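Local coordinates for protein CrataBL (Crataeva tapia, PDB 4IHZ) that is a beta-trefoil trypsin inhibitor that probably also inhibits factor Xa more strongly and binds glucose and N-acetylglucosamine as a lectin, at residues Gly18-Pro21 with Asp22-Lys26. Sequence-based numbering, arbitrary orientation.
Sequences GFSP and DNLRK
Ser20 reaches the first turn of helix 22-26, which follows strand 19-21 directly and runs nearly perpendicular to it (86° between the axes). From CB to tip, Ser20 stays over this turn. CB lies 4.1 Å from Arg25 CG. OG, set anti to the backbone N (chi1 169°), comes 3.6 Å from Leu24 CB and also lies near Arg25 CG. In this position it donates a hydrogen bond to Pro21 O, with 2.9 Å between Ser20 OG and Pro21 O. Leu24 N donates to Pro21 O at 3.1 Å, but the bond is bent, with an N-H...O angle of 136°. The two donors approach from opposite faces of the carbonyl plane. The ring of Pro21 lies against two helix side chains: its CD is 4.2 Å from Leu24 CD1, and its CB 3.7 Å from Asn23 ND2. Arg25 NH1 bonds Thr39 OG1 and Gln40 O, and Asp22 OD1 also bonds Thr39 OG1, which fastens the short helix to strand 38-40, the antiparallel partner of strand 19-21 in this beta-trefoil, probably of the Kunitz type. Asn23 OD1, which accepts from Phe79 N, and the salt bridge of Asp22 OD1 with Arg146 tie the helix to other parts of the chain. With two donors on Pro21 O, the carbonyl at the strand-to-helix corner is gripped from both faces, which probably fixes the sharp change of direction there.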
ATOM      1  N   GLY A  18     -12.223 -15.279  12.953  1.00 15.40           N
ATOM      2  CA  GLY A  18     -11.937 -13.916  12.527  1.00 14.83           C
ATOM      3  C   GLY A  18     -11.546 -13.847  11.056  1.00 15.03           C
ATOM      4  O   GLY A  18     -11.977 -14.659  10.212  1.00 15.05           O
ATOM      5  N   PHE A  19     -10.805 -12.804  10.724  1.00 14.69           N
ATOM      6  CA  PHE A  19     -10.679 -12.369   9.332  1.00 14.17           C
ATOM      7  C   PHE A  19      -9.299 -12.017   8.929  1.00 14.58           C
ATOM      8  O   PHE A  19      -8.487 -11.530   9.743  1.00 14.88           O
ATOM      9  CB  PHE A  19     -11.559 -11.117   9.108  1.00 14.34           C
ATOM     10  CG  PHE A  19     -13.027 -11.388   9.308  1.00 13.55           C
ATOM     11  CD1 PHE A  19     -13.791 -11.910   8.295  1.00 17.58           C
ATOM     12  CD2 PHE A  19     -13.583 -11.181  10.563  1.00 17.31           C
ATOM     13  CE1 PHE A  19     -15.160 -12.172   8.514  1.00 18.79           C
ATOM     14  CE2 PHE A  19     -14.909 -11.453  10.781  1.00 18.97           C
ATOM     15  CZ  PHE A  19     -15.694 -11.957   9.780  1.00 17.14           C
ATOM     16  N   SER A  20      -8.984 -12.276   7.659  1.00 15.08           N
ATOM     17  CA  SER A  20      -7.653 -11.910   7.141  1.00 14.90           C
ATOM     18  C   SER A  20      -7.784 -11.441   5.703  1.00 15.03           C
ATOM     19  O   SER A  20      -8.569 -12.016   4.954  1.00 14.17           O
ATOM     20  CB  SER A  20      -6.757 -13.161   7.177  1.00 17.39           C
ATOM     21  OG  SER A  20      -5.528 -12.936   6.458  1.00 16.96           O
ATOM     22  N   PRO A  21      -7.005 -10.430   5.292  1.00 14.19           N
ATOM     23  CA  PRO A  21      -6.809 -10.225   3.840  1.00 15.24           C
ATOM     24  C   PRO A  21      -6.419 -11.515   3.135  1.00 15.48           C
ATOM     25  O   PRO A  21      -5.610 -12.310   3.634  1.00 16.06           O
ATOM     26  CB  PRO A  21      -5.668  -9.207   3.785  1.00 15.78           C
ATOM     27  CG  PRO A  21      -5.786  -8.428   5.096  1.00 15.80           C
ATOM     28  CD  PRO A  21      -6.127  -9.539   6.095  1.00 14.98           C
ATOM     29  N   ASP A  22      -7.017 -11.759   1.968  1.00 16.23           N
ATOM     30  CA  ASP A  22      -6.710 -12.964   1.225  1.00 18.89           C
ATOM     31  C   ASP A  22      -5.230 -13.134   0.905  1.00 18.34           C
ATOM     32  O   ASP A  22      -4.726 -14.279   0.897  1.00 19.10           O
ATOM     33  CB  ASP A  22      -7.516 -13.020  -0.051  1.00 20.42           C
ATOM     34  CG  ASP A  22      -8.710 -13.936   0.048  1.00 26.19           C
ATOM     35  OD1 ASP A  22      -8.844 -14.766   1.011  1.00 27.71           O
ATOM     36  OD2 ASP A  22      -9.532 -13.866  -0.896  1.00 31.80           O
ATOM     37  N   ASN A  23      -4.508 -12.031   0.651  1.00 18.06           N
ATOM     38  CA  ASN A  23      -3.100 -12.234   0.243  1.00 17.63           C
ATOM     39  C   ASN A  23      -2.288 -12.881   1.350  1.00 17.83           C
ATOM     40  O   ASN A  23      -1.334 -13.628   1.091  1.00 18.50           O
ATOM     41  CB  ASN A  23      -2.451 -10.927  -0.243  1.00 18.77           C
ATOM     42  CG  ASN A  23      -1.955 -10.082   0.882  1.00 17.63           C
ATOM     43  OD1 ASN A  23      -0.820 -10.213   1.296  1.00 16.88           O
ATOM     44  ND2 ASN A  23      -2.799  -9.169   1.381  1.00 15.57           N
ATOM     45  N   LEU A  24      -2.705 -12.636   2.597  1.00 17.35           N
ATOM     46  CA  LEU A  24      -1.996 -13.225   3.746  1.00 17.80           C
ATOM     47  C   LEU A  24      -2.329 -14.694   3.902  1.00 19.78           C
ATOM     48  O   LEU A  24      -1.511 -15.447   4.386  1.00 20.83           O
ATOM     49  CB  LEU A  24      -2.259 -12.421   5.050  1.00 16.90           C
ATOM     50  CG  LEU A  24      -1.710 -10.995   5.041  1.00 16.92           C
ATOM     51  CD1 LEU A  24      -1.985 -10.328   6.385  1.00 17.50           C
ATOM     52  CD2 LEU A  24      -0.172 -11.036   4.817  1.00 17.35           C
ATOM     53  N   ARG A  25      -3.496 -15.129   3.422  1.00 19.16           N
ATOM     54  CA  ARG A  25      -3.821 -16.563   3.517  1.00 21.37           C
ATOM     55  C   ARG A  25      -2.971 -17.337   2.535  1.00 23.91           C
ATOM     56  O   ARG A  25      -2.457 -18.418   2.858  1.00 26.04           O
ATOM     57  CB  ARG A  25      -5.313 -16.777   3.236  1.00 19.93           C
ATOM     58  CG  ARG A  25      -6.146 -16.074   4.294  1.00 19.07           C
ATOM     59  CD  ARG A  25      -7.634 -16.334   4.046  1.00 19.52           C
ATOM     60  NE  ARG A  25      -7.955 -17.713   4.405  1.00 20.28           N
ATOM     61  CZ  ARG A  25      -9.194 -18.102   4.690  1.00 18.70           C
ATOM     62  NH1 ARG A  25     -10.160 -17.225   4.624  1.00 20.41           N
ATOM     63  NH2 ARG A  25      -9.431 -19.367   5.048  1.00 21.18           N
ATOM     64  N   LYS A  26      -2.776 -16.739   1.365  1.00 25.44           N
ATOM     65  CA  LYS A  26      -1.998 -17.360   0.286  1.00 27.44           C
ATOM     66  C   LYS A  26      -0.514 -17.385   0.652  1.00 27.71           C
ATOM     67  O   LYS A  26       0.170 -18.395   0.399  1.00 29.64           O
ATOM     68  CB  LYS A  26      -2.278 -16.654  -1.043  1.00 28.03           C
ATOM     69  CG  LYS A  26      -1.516 -17.259  -2.261  1.00 34.19           C
ATOM     70  CD  LYS A  26      -2.156 -18.544  -2.755  1.00 41.15           C
ATOM     71  CE  LYS A  26      -1.220 -19.276  -3.721  1.00 43.16           C
ATOM     72  NZ  LYS A  26      -1.744 -20.627  -4.073  1.00 48.33           N
TER